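Local coordinates for Lmo0131 protein (Listeria monocytogenes, PDB 4Q6J) that is of unknown function but carries an EAL domain, a TIM-barrel family generally assigned cyclic-di-GMP phosphodiesterase activity, which it may share, at residues E75-G86 / Y111-L122; K146-F157 / P171-M179. All coordinates share one frame; numbering follows the deposited sequence.

Contact 1 of 2, residues E75-G86 / Y111-L122; sequences ETAIKQINQLGG and YVKEHLKYPECL. With EDO (1,2-ethanediol), chain O.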
loop_
_atom_site.group_PDB
_atom_site.type_symbol
_atom_site.label_atom_id
_atom_site.label_comp_id
_atom_site.label_asym_id
_atom_site.label_seq_id
_atom_site.Cartn_x
_atom_site.Cartn_y
_atom_site.Cartn_z
ATOM N N GLU B 75 24.997 8.836 -14.788
ATOM C CA GLU B 75 26.200 9.399 -15.374
ATOM C C GLU B 75 27.488 8.968 -14.680
ATOM O O GLU B 75 28.480 8.659 -15.331
ATOM C CB GLU B 75 26.073 10.908 -15.437
ATOM C CG GLU B 75 24.824 11.242 -16.167
ATOM C CD GLU B 75 24.597 12.718 -16.373
ATOM O OE1 GLU B 75 25.536 13.520 -16.136
ATOM O OE2 GLU B 75 23.462 13.068 -16.784
ATOM N N THR B 76 27.457 8.963 -13.357
ATOM C CA THR B 76 28.571 8.493 -12.565
ATOM C C THR B 76 28.868 7.030 -12.883
ATOM O O THR B 76 30.024 6.655 -13.047
ATOM C CB THR B 76 28.255 8.615 -11.083
ATOM O OG1 THR B 76 27.912 9.956 -10.825
ATOM C CG2 THR B 76 29.437 8.235 -10.237
ATOM N N ALA B 77 27.824 6.213 -12.990
ATOM C CA ALA B 77 28.011 4.789 -13.278
ATOM C C ALA B 77 28.606 4.585 -14.670
ATOM O O ALA B 77 29.507 3.779 -14.857
ATOM C CB ALA B 77 26.711 4.021 -13.153
ATOM N N ILE B 78 28.100 5.315 -15.644
ATOM C CA ILE B 78 28.595 5.169 -17.001
ATOM C C ILE B 78 30.080 5.531 -17.103
ATOM O O ILE B 78 30.861 4.840 -17.742
ATOM C CB ILE B 78 27.735 5.990 -17.963
ATOM C CG1 ILE B 78 26.399 5.270 -18.143
ATOM C CG2 ILE B 78 28.460 6.229 -19.271
ATOM C CD1 ILE B 78 25.354 6.055 -18.857
ATOM N N LYS B 79 30.475 6.616 -16.454
ATOM C CA LYS B 79 31.875 6.990 -16.434
ATOM C C LYS B 79 32.717 5.882 -15.802
ATOM O O LYS B 79 33.767 5.505 -16.312
ATOM C CB LYS B 79 32.036 8.287 -15.651
ATOM C CG LYS B 79 31.498 9.495 -16.372
ATOM C CD LYS B 79 31.201 10.620 -15.376
ATOM C CE LYS B 79 30.932 11.955 -16.043
ATOM N NZ LYS B 79 30.256 11.775 -17.339
ATOM N N GLN B 80 32.243 5.363 -14.680
ATOM C CA GLN B 80 32.958 4.314 -13.964
ATOM C C GLN B 80 33.137 3.000 -14.758
ATOM O O GLN B 80 34.182 2.350 -14.672
ATOM C CB GLN B 80 32.260 4.025 -12.655
ATOM C CG GLN B 80 33.102 3.201 -11.691
ATOM C CD GLN B 80 34.482 3.785 -11.464
ATOM O OE1 GLN B 80 35.467 3.343 -12.045
ATOM N NE2 GLN B 80 34.551 4.790 -10.612
ATOM N N ILE B 81 32.110 2.601 -15.496
ATOM C CA ILE B 81 32.163 1.412 -16.332
ATOM C C ILE B 81 33.187 1.648 -17.420
ATOM O O ILE B 81 34.020 0.779 -17.687
ATOM C CB ILE B 81 30.806 1.144 -16.965
ATOM C CG1 ILE B 81 29.802 0.716 -15.907
ATOM C CG2 ILE B 81 30.908 0.080 -18.028
ATOM C CD1 ILE B 81 28.374 0.763 -16.425
ATOM N N ASN B 82 33.124 2.828 -18.044
ATOM C CA ASN B 82 34.084 3.189 -19.095
ATOM C C ASN B 82 35.504 3.090 -18.608
ATOM O O ASN B 82 36.352 2.580 -19.310
ATOM C CB ASN B 82 33.850 4.602 -19.650
ATOM C CG ASN B 82 32.609 4.693 -20.502
ATOM O OD1 ASN B 82 32.058 3.688 -20.960
ATOM N ND2 ASN B 82 32.169 5.908 -20.729
ATOM N N GLN B 83 35.752 3.570 -17.396
ATOM C CA GLN B 83 37.089 3.483 -16.816
ATOM C C GLN B 83 37.609 2.046 -16.652
ATOM O O GLN B 83 38.788 1.807 -16.842
ATOM C CB GLN B 83 37.182 4.244 -15.488
ATOM C CG GLN B 83 38.604 4.447 -15.012
ATOM C CD GLN B 83 39.075 3.417 -13.986
ATOM O OE1 GLN B 83 40.247 3.400 -13.591
ATOM N NE2 GLN B 83 38.164 2.569 -13.543
ATOM N N LEU B 84 36.739 1.102 -16.317
ATOM C CA LEU B 84 37.172 -0.243 -15.956
ATOM C C LEU B 84 37.341 -1.127 -17.167
ATOM O O LEU B 84 37.446 -2.334 -17.042
ATOM C CB LEU B 84 36.214 -0.896 -14.954
ATOM C CG LEU B 84 36.249 -0.200 -13.592
ATOM C CD1 LEU B 84 35.062 -0.573 -12.729
ATOM C CD2 LEU B 84 37.537 -0.511 -12.874
ATOM N N GLY B 85 37.354 -0.533 -18.341
ATOM C CA GLY B 85 37.754 -1.263 -19.515
ATOM C C GLY B 85 36.866 -2.429 -19.887
ATOM O O GLY B 85 37.267 -3.295 -20.652
ATOM N N GLY B 86 35.652 -2.457 -19.347
ATOM C CA GLY B 86 34.676 -3.472 -19.695
ATOM C C GLY B 86 34.860 -4.710 -18.873
ATOM O O GLY B 86 34.214 -5.706 -19.121
ATOM N N TYR B 111 21.252 8.757 -23.682
ATOM C CA TYR B 111 22.456 8.997 -22.921
ATOM C C TYR B 111 23.395 7.762 -22.926
ATOM O O TYR B 111 24.604 7.886 -23.082
ATOM C CB TYR B 111 22.121 9.439 -21.493
ATOM C CG TYR B 111 23.345 9.921 -20.773
ATOM C CD1 TYR B 111 24.182 9.031 -20.128
ATOM C CD2 TYR B 111 23.687 11.256 -20.779
ATOM C CE1 TYR B 111 25.311 9.446 -19.506
ATOM C CE2 TYR B 111 24.815 11.695 -20.154
ATOM C CZ TYR B 111 25.638 10.785 -19.526
ATOM O OH TYR B 111 26.775 11.210 -18.898
ATOM N N VAL B 112 22.828 6.581 -22.750
ATOM C CA VAL B 112 23.601 5.343 -22.856
ATOM C C VAL B 112 24.248 5.174 -24.238
ATOM O O VAL B 112 25.439 4.957 -24.359
ATOM C CB VAL B 112 22.736 4.097 -22.502
ATOM C CG1 VAL B 112 23.466 2.822 -22.856
ATOM C CG2 VAL B 112 22.394 4.116 -21.022
ATOM N N LYS B 113 23.477 5.336 -25.295
ATOM C CA LYS B 113 24.000 5.123 -26.636
ATOM C C LYS B 113 25.156 6.080 -26.909
ATOM O O LYS B 113 26.142 5.727 -27.517
ATOM C CB LYS B 113 22.879 5.315 -27.656
ATOM C CG LYS B 113 23.292 5.092 -29.100
ATOM C CD LYS B 113 22.113 5.186 -30.044
ATOM C CE LYS B 113 22.366 4.327 -31.266
ATOM N NZ LYS B 113 21.178 4.239 -32.140
ATOM N N GLU B 114 25.010 7.337 -26.513
ATOM C CA GLU B 114 26.041 8.355 -26.688
ATOM C C GLU B 114 27.305 8.182 -25.846
ATOM O O GLU B 114 28.391 8.524 -26.266
ATOM C CB GLU B 114 25.436 9.749 -26.480
ATOM C CG GLU B 114 26.450 10.873 -26.507
ATOM C CD GLU B 114 25.849 12.229 -26.198
ATOM O OE1 GLU B 114 24.845 12.304 -25.467
ATOM O OE2 GLU B 114 26.399 13.237 -26.667
ATOM N N HIS B 115 27.138 7.722 -24.614
ATOM C CA HIS B 115 28.218 7.810 -23.629
ATOM C C HIS B 115 28.850 6.488 -23.173
ATOM O O HIS B 115 30.010 6.467 -22.785
ATOM C CB HIS B 115 27.704 8.532 -22.365
ATOM C CG HIS B 115 27.241 9.935 -22.603
ATOM N ND1 HIS B 115 28.026 11.031 -22.332
ATOM C CD2 HIS B 115 26.061 10.421 -23.067
ATOM C CE1 HIS B 115 27.360 12.131 -22.636
ATOM N NE2 HIS B 115 26.169 11.788 -23.088
ATOM N N LEU B 116 28.086 5.409 -23.143
ATOM C CA LEU B 116 28.582 4.214 -22.511
ATOM C C LEU B 116 29.307 3.403 -23.554
ATOM O O LEU B 116 28.736 3.038 -24.562
ATOM C CB LEU B 116 27.464 3.416 -21.872
ATOM C CG LEU B 116 27.882 2.103 -21.228
ATOM C CD1 LEU B 116 29.007 2.311 -20.236
ATOM C CD2 LEU B 116 26.669 1.489 -20.553
ATOM N N LYS B 117 30.581 3.144 -23.325
ATOM C CA LYS B 117 31.349 2.431 -24.327
ATOM C C LYS B 117 31.122 0.916 -24.234
ATOM O O LYS B 117 31.314 0.207 -25.209
ATOM C CB LYS B 117 32.849 2.797 -24.237
ATOM C CG LYS B 117 33.130 4.287 -24.448
ATOM C CD LYS B 117 32.185 4.810 -25.528
ATOM C CE LYS B 117 32.498 6.213 -25.991
ATOM N NZ LYS B 117 33.844 6.292 -26.603
ATOM N N TYR B 118 30.693 0.447 -23.064
ATOM C CA TYR B 118 30.498 -0.972 -22.779
ATOM C C TYR B 118 29.080 -1.229 -22.284
ATOM O O TYR B 118 28.874 -1.513 -21.110
ATOM C CB TYR B 118 31.502 -1.446 -21.722
ATOM C CG TYR B 118 32.884 -0.984 -22.048
ATOM C CD1 TYR B 118 33.534 -1.450 -23.194
ATOM C CD2 TYR B 118 33.536 -0.050 -21.257
ATOM C CE1 TYR B 118 34.797 -1.007 -23.538
ATOM C CE2 TYR B 118 34.818 0.405 -21.585
ATOM C CZ TYR B 118 35.444 -0.091 -22.733
ATOM O OH TYR B 118 36.698 0.343 -23.073
ATOM N N PRO B 119 28.108 -1.141 -23.193
ATOM C CA PRO B 119 26.705 -1.271 -22.803
ATOM C C PRO B 119 26.411 -2.596 -22.106
ATOM O O PRO B 119 25.569 -2.620 -21.203
ATOM C CB PRO B 119 25.964 -1.165 -24.135
ATOM C CG PRO B 119 26.992 -1.397 -25.177
ATOM C CD PRO B 119 28.248 -0.854 -24.626
ATOM N N GLU B 120 27.118 -3.663 -22.483
ATOM C CA GLU B 120 26.931 -4.960 -21.857
ATOM C C GLU B 120 27.346 -4.997 -20.363
ATOM O O GLU B 120 27.009 -5.943 -19.636
ATOM C CB GLU B 120 27.657 -6.050 -22.663
ATOM C CG GLU B 120 29.152 -6.214 -22.401
ATOM C CD GLU B 120 30.037 -5.220 -23.148
ATOM O OE1 GLU B 120 29.501 -4.417 -23.926
ATOM O OE2 GLU B 120 31.275 -5.233 -22.947
ATOM N N CYS B 121 28.061 -3.967 -19.911
ATOM C CA CYS B 121 28.510 -3.890 -18.532
ATOM C C CYS B 121 27.619 -3.015 -17.658
ATOM O O CYS B 121 27.946 -2.763 -16.510
ATOM C CB CYS B 121 29.919 -3.367 -18.488
ATOM S SG CYS B 121 31.059 -4.491 -19.273
ATOM N N LEU B 122 26.511 -2.522 -18.205
ATOM C CA LEU B 122 25.520 -1.823 -17.380
ATOM C C LEU B 122 24.363 -2.749 -17.102
ATOM O O LEU B 122 23.934 -3.482 -17.978
ATOM C CB LEU B 122 24.998 -0.514 -18.009
ATOM C CG LEU B 122 23.933 0.287 -17.235
ATOM C CD1 LEU B 122 24.589 1.152 -16.197
ATOM C CD2 LEU B 122 23.141 1.131 -18.197
HETATM C C1 EDO O . 22.771 13.623 -24.060
HETATM O O1 EDO O . 24.166 13.623 -23.792
HETATM C C2 EDO O . 22.224 12.218 -23.884
HETATM O O2 EDO O . 21.874 11.675 -25.126
HETATM O O HOH W 1 28.423 9.451 -18.140
HETATM O O HOH W 2 37.902 2.331 -21.663
HETATM O O HOH W 3 33.466 -6.862 -21.259
#
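Asn82, one residue short of the end of helix 66-83, grips the chain just where helix 102-115 gives out, joining two neighbouring outer helices of the EAL-type TIM barrel. Its amide works in two directions: OD1 accepts Lys117 N at 2.8 Å, nearly straight at 168°, and ND2 donates to His115 O at 3.0 Å, which lies close to the amide plane. With both ends bonded, the amide cannot flip without losing a bond, and the backbone leaving the helix is held on both sides of Leu116. The axes of segments 75-83 and 111-115 run in the same general direction, 30° apart.

Next to the amide, Ile81 begins an apolar patch. With CG1 anti to the carbonyl carbon (chi1 -69°), CG2 of Ile81 stands anti to the backbone N and lies between Cys121 CB and Leu116 CD1, while its CD1 reaches Leu122 CD1. One turn back, Ile78 sets CD1 at the edge of the Tyr111 ring, 3.4 Å from Tyr111 CD1, and its CG2 rests on the backbone of Leu116. The hydroxyl end of that ring meets Glu75, whose extended chain crosses it at about a right angle, CG lying 3.4 Å from Tyr111 OH. A water takes up this hydroxyl and ties it to Glu75 O and Lys79 NZ. His115 CD2 covers the centre of one face of Tyr111.

Beyond the helix end, Tyr118 lies against Gly85 and Gly86, with Asn82 O at its edge and Lys117 CB over its other face. Gly86 CA stands over the ring in a CH-pi contact, 4.0 Å from the centroid. A second water joins Tyr118 OH to Asn82 O, and the carbonyl O of Gly86 approaches Cys121 SG to 3.4 Å.

Contact 2 of 2, residues K146-F157 / P171-M179; sequences KDLGVKVSMDDF and PIDIVKTDM. With EDO (1,2-ethanediol), chain Q.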
loop_
_atom_site.group_PDB
_atom_site.type_symbol
_atom_site.label_atom_id
_atom_site.label_comp_id
_atom_site.label_asym_id
_atom_site.label_seq_id
_atom_site.Cartn_x
_atom_site.Cartn_y
_atom_site.Cartn_z
ATOM N N LYS B 146 17.670 -2.768 -23.719
ATOM C CA LYS B 146 18.266 -4.089 -23.908
ATOM C C LYS B 146 18.807 -4.249 -25.336
ATOM O O LYS B 146 19.765 -4.972 -25.554
ATOM C CB LYS B 146 17.270 -5.201 -23.591
ATOM C CG LYS B 146 16.927 -5.296 -22.102
ATOM C CD LYS B 146 16.231 -6.584 -21.730
ATOM C CE LYS B 146 17.233 -7.733 -21.711
ATOM N NZ LYS B 146 16.681 -8.958 -21.088
ATOM N N ASP B 147 18.207 -3.552 -26.298
ATOM C CA ASP B 147 18.668 -3.591 -27.688
ATOM C C ASP B 147 20.090 -3.077 -27.830
ATOM O O ASP B 147 20.717 -3.314 -28.842
ATOM C CB ASP B 147 17.775 -2.760 -28.607
ATOM C CG ASP B 147 16.363 -3.367 -28.813
ATOM O OD1 ASP B 147 16.164 -4.582 -28.592
ATOM O OD2 ASP B 147 15.451 -2.612 -29.223
ATOM N N LEU B 148 20.591 -2.371 -26.823
ATOM C CA LEU B 148 21.943 -1.836 -26.863
ATOM C C LEU B 148 22.958 -2.790 -26.210
ATOM O O LEU B 148 24.168 -2.660 -26.397
ATOM C CB LEU B 148 21.978 -0.452 -26.191
ATOM C CG LEU B 148 21.086 0.643 -26.801
ATOM C CD1 LEU B 148 20.916 1.832 -25.851
ATOM C CD2 LEU B 148 21.597 1.092 -28.181
ATOM N N GLY B 149 22.466 -3.747 -25.441
ATOM C CA GLY B 149 23.332 -4.723 -24.804
ATOM C C GLY B 149 23.210 -4.730 -23.296
ATOM O O GLY B 149 23.714 -5.632 -22.639
ATOM N N VAL B 150 22.540 -3.706 -22.768
ATOM C CA VAL B 150 22.281 -3.505 -21.337
ATOM C C VAL B 150 21.493 -4.654 -20.704
ATOM O O VAL B 150 20.543 -5.190 -21.303
ATOM C CB VAL B 150 21.514 -2.167 -21.152
ATOM C CG1 VAL B 150 21.117 -1.899 -19.689
ATOM C CG2 VAL B 150 22.350 -1.035 -21.673
ATOM N N LYS B 151 21.891 -5.021 -19.490
ATOM C CA LYS B 151 21.169 -6.041 -18.713
ATOM C C LYS B 151 20.117 -5.437 -17.762
ATOM O O LYS B 151 20.167 -4.246 -17.433
ATOM C CB LYS B 151 22.157 -6.905 -17.945
ATOM C CG LYS B 151 23.166 -7.521 -18.822
ATOM C CD LYS B 151 22.589 -8.718 -19.518
ATOM C CE LYS B 151 23.642 -9.441 -20.369
ATOM N NZ LYS B 151 23.114 -10.713 -20.990
ATOM N N VAL B 152 19.169 -6.271 -17.350
ATOM C CA VAL B 152 18.059 -5.853 -16.492
ATOM C C VAL B 152 17.855 -6.816 -15.312
ATOM O O VAL B 152 17.712 -8.020 -15.491
ATOM C CB VAL B 152 16.747 -5.770 -17.297
ATOM C CG1 VAL B 152 15.551 -5.526 -16.366
ATOM C CG2 VAL B 152 16.847 -4.674 -18.344
ATOM N N SER B 153 17.891 -6.283 -14.098
ATOM C CA SER B 153 17.623 -7.098 -12.931
ATOM C C SER B 153 16.459 -6.524 -12.143
ATOM O O SER B 153 15.981 -5.454 -12.442
ATOM C CB SER B 153 18.858 -7.191 -12.042
ATOM O OG SER B 153 19.233 -5.929 -11.593
HETATM N N MSE B 154 16.006 -7.242 -11.122
HETATM C CA MSE B 154 14.935 -6.747 -10.258
HETATM C C MSE B 154 15.307 -7.079 -8.834
HETATM O O MSE B 154 15.838 -8.148 -8.553
HETATM C CB MSE B 154 13.574 -7.368 -10.640
HETATM C CG MSE B 154 13.504 -8.860 -10.481
HETATM SE SE MSE B 154 11.787 -9.694 -10.971
HETATM C CE MSE B 154 10.720 -8.983 -9.450
ATOM N N ASP B 155 15.032 -6.156 -7.929
ATOM C CA ASP B 155 15.395 -6.350 -6.525
ATOM C C ASP B 155 14.289 -7.047 -5.727
ATOM O O ASP B 155 13.198 -7.284 -6.250
ATOM C CB ASP B 155 15.725 -5.007 -5.884
ATOM C CG ASP B 155 14.494 -4.263 -5.441
ATOM O OD1 ASP B 155 13.403 -4.539 -5.993
ATOM O OD2 ASP B 155 14.609 -3.393 -4.539
ATOM N N ASP B 156 14.582 -7.349 -4.462
ATOM C CA ASP B 156 13.554 -7.697 -3.464
ATOM C C ASP B 156 12.682 -8.862 -3.897
ATOM O O ASP B 156 11.498 -8.856 -3.621
ATOM C CB ASP B 156 12.617 -6.492 -3.212
ATOM C CG ASP B 156 13.176 -5.463 -2.210
ATOM O OD1 ASP B 156 14.380 -5.483 -1.886
ATOM O OD2 ASP B 156 12.381 -4.613 -1.745
ATOM N N PHE B 157 13.250 -9.857 -4.584
ATOM C CA PHE B 157 12.364 -10.823 -5.184
ATOM C C PHE B 157 11.546 -11.525 -4.118
ATOM O O PHE B 157 12.035 -12.194 -3.241
ATOM C CB PHE B 157 13.071 -11.865 -6.073
ATOM C CG PHE B 157 12.102 -12.774 -6.785
ATOM C CD1 PHE B 157 11.631 -13.906 -6.163
ATOM C CD2 PHE B 157 11.585 -12.439 -8.012
ATOM C CE1 PHE B 157 10.722 -14.722 -6.781
ATOM C CE2 PHE B 157 10.659 -13.252 -8.631
ATOM C CZ PHE B 157 10.233 -14.396 -8.017
ATOM N N PRO B 171 11.484 -8.068 -19.271
ATOM C CA PRO B 171 12.578 -8.853 -19.853
ATOM C C PRO B 171 13.789 -8.985 -18.902
ATOM O O PRO B 171 14.891 -8.567 -19.182
ATOM C CB PRO B 171 12.913 -8.070 -21.120
ATOM C CG PRO B 171 12.712 -6.691 -20.721
ATOM C CD PRO B 171 11.492 -6.691 -19.785
ATOM N N ILE B 172 13.544 -9.627 -17.771
ATOM C CA ILE B 172 14.504 -9.738 -16.688
ATOM C C ILE B 172 15.643 -10.727 -16.993
ATOM O O ILE B 172 15.403 -11.836 -17.467
ATOM C CB ILE B 172 13.781 -10.168 -15.385
ATOM C CG1 ILE B 172 12.568 -9.281 -15.103
ATOM C CG2 ILE B 172 14.723 -10.141 -14.227
ATOM C CD1 ILE B 172 12.895 -7.838 -15.097
ATOM N N ASP B 173 16.884 -10.299 -16.732
ATOM C CA ASP B 173 18.083 -11.135 -16.853
ATOM C C ASP B 173 18.537 -11.686 -15.490
ATOM O O ASP B 173 19.031 -12.802 -15.396
ATOM C CB ASP B 173 19.267 -10.337 -17.419
ATOM C CG ASP B 173 19.020 -9.803 -18.809
ATOM O OD1 ASP B 173 18.788 -10.620 -19.721
ATOM O OD2 ASP B 173 19.079 -8.579 -18.992
ATOM N N ILE B 174 18.411 -10.883 -14.444
ATOM C CA ILE B 174 18.940 -11.250 -13.133
ATOM C C ILE B 174 17.898 -11.000 -12.039
ATOM O O ILE B 174 17.289 -9.935 -11.957
ATOM C CB ILE B 174 20.239 -10.467 -12.805
ATOM C CG1 ILE B 174 21.377 -10.864 -13.745
ATOM C CG2 ILE B 174 20.652 -10.654 -11.361
ATOM C CD1 ILE B 174 22.009 -9.675 -14.396
ATOM N N VAL B 175 17.681 -12.023 -11.226
ATOM C CA VAL B 175 16.827 -11.919 -10.057
ATOM C C VAL B 175 17.693 -11.747 -8.826
ATOM O O VAL B 175 18.580 -12.558 -8.579
ATOM C CB VAL B 175 15.971 -13.183 -9.889
ATOM C CG1 VAL B 175 15.418 -13.286 -8.467
ATOM C CG2 VAL B 175 14.865 -13.214 -10.953
ATOM N N LYS B 176 17.430 -10.691 -8.071
ATOM C CA LYS B 176 18.135 -10.424 -6.836
ATOM C C LYS B 176 17.205 -10.691 -5.656
ATOM O O LYS B 176 16.005 -10.383 -5.690
ATOM C CB LYS B 176 18.673 -8.991 -6.835
ATOM C CG LYS B 176 19.407 -8.693 -8.130
ATOM C CD LYS B 176 20.335 -7.502 -8.051
ATOM C CE LYS B 176 21.525 -7.749 -7.133
ATOM N NZ LYS B 176 22.066 -6.460 -6.638
ATOM N N THR B 177 17.758 -11.302 -4.622
ATOM C CA THR B 177 16.999 -11.612 -3.421
ATOM C C THR B 177 17.581 -10.875 -2.244
ATOM O O THR B 177 18.777 -10.643 -2.186
ATOM C CB THR B 177 17.044 -13.100 -3.154
ATOM O OG1 THR B 177 18.412 -13.502 -3.015
ATOM C CG2 THR B 177 16.405 -13.845 -4.319
ATOM N N ASP B 178 16.745 -10.479 -1.304
ATOM C CA ASP B 178 17.278 -9.674 -0.229
ATOM C C ASP B 178 17.651 -10.547 0.957
ATOM O O ASP B 178 17.521 -11.776 0.913
ATOM C CB ASP B 178 16.372 -8.479 0.111
ATOM C CG ASP B 178 15.123 -8.866 0.829
ATOM O OD1 ASP B 178 15.170 -8.982 2.068
ATOM O OD2 ASP B 178 14.086 -9.007 0.158
HETATM N N MSE B 179 18.147 -9.936 2.015
HETATM C CA MSE B 179 18.835 -10.642 3.062
HETATM C C MSE B 179 17.968 -11.670 3.762
HETATM O O MSE B 179 18.479 -12.716 4.128
HETATM C CB MSE B 179 19.477 -9.643 4.015
HETATM C CG MSE B 179 18.638 -9.319 5.227
HETATM SE SE MSE B 179 19.185 -10.497 6.701
HETATM C CE MSE B 179 19.634 -8.918 7.785
HETATM C C1 EDO Q . 14.281 0.488 -2.185
HETATM O O1 EDO Q . 15.403 -0.200 -2.756
HETATM C C2 EDO Q . 13.251 -0.506 -1.673
HETATM O O2 EDO Q . 12.673 -1.193 -2.777
HETATM O O HOH W 4 19.912 -10.958 -22.301
HETATM O O HOH W 5 13.942 -11.395 -1.368
#
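Lys146 and Asp173 come from opposite directions to form a salt bridge, NZ to OD1 3.0 Å, with the ammonium above the carboxylate plane. The bend at chi3 (75°) turns the lysine so that NZ also donates to Pro171 O at 2.6 Å. Asp173 OD2 takes Val152 N on its anti lone pair, and Val152 O accepts both Asp173 N and Ile174 N; the aspartate thus pins the start of the strand pair through side chain and backbone. From there the parallel pairing runs on through Met154 N to Ile174 O and Lys176 N to Met154 O, and past the strand end Phe157 N still bonds Lys176 O. A water links Phe157 O to Asp178 N and OD2.

Ser153 and Ile174 share one face of the sheet, their CB atoms 3.6 Å apart; Ser153 OG bonds to Glu123, and Lys176 NZ forms a salt bridge with Glu212. On the other face Ile172 meets Val152 CG1 and CG of Met154, a selenomethionine, and Val175 CG1 packs on Phe157 CB. Strands 151-154 and 174-177, joined through helix 163-169, form a TIM-barrel beta-alpha-beta unit leading into Asp155-Asp156 of the DDFG sequence, which in EAL relatives lies at the metal site.

Along the chain contact 1 closes before contact 2 opens, and their centres lie about 17 Å apart. Contact 1 belongs to the outer layer, joining helices 66-83 and 102-115, whereas contact 2 lies nearer the centre of the molecule, between strands 151-154 and 174-177. Strand 122-127 connects them: it begins at the end of segment 111-122 and pairs in parallel with strand 151-154, Leu122 O lying 3.0 Å from Lys151 N, a probable hydrogen bond. Pro119 packs on Leu148 and Val150 beside this junction. Strand 122-127 thus carries the chain from the helix layer of contact 1 into the sheet, where it flanks strand 151-154 of contact 2.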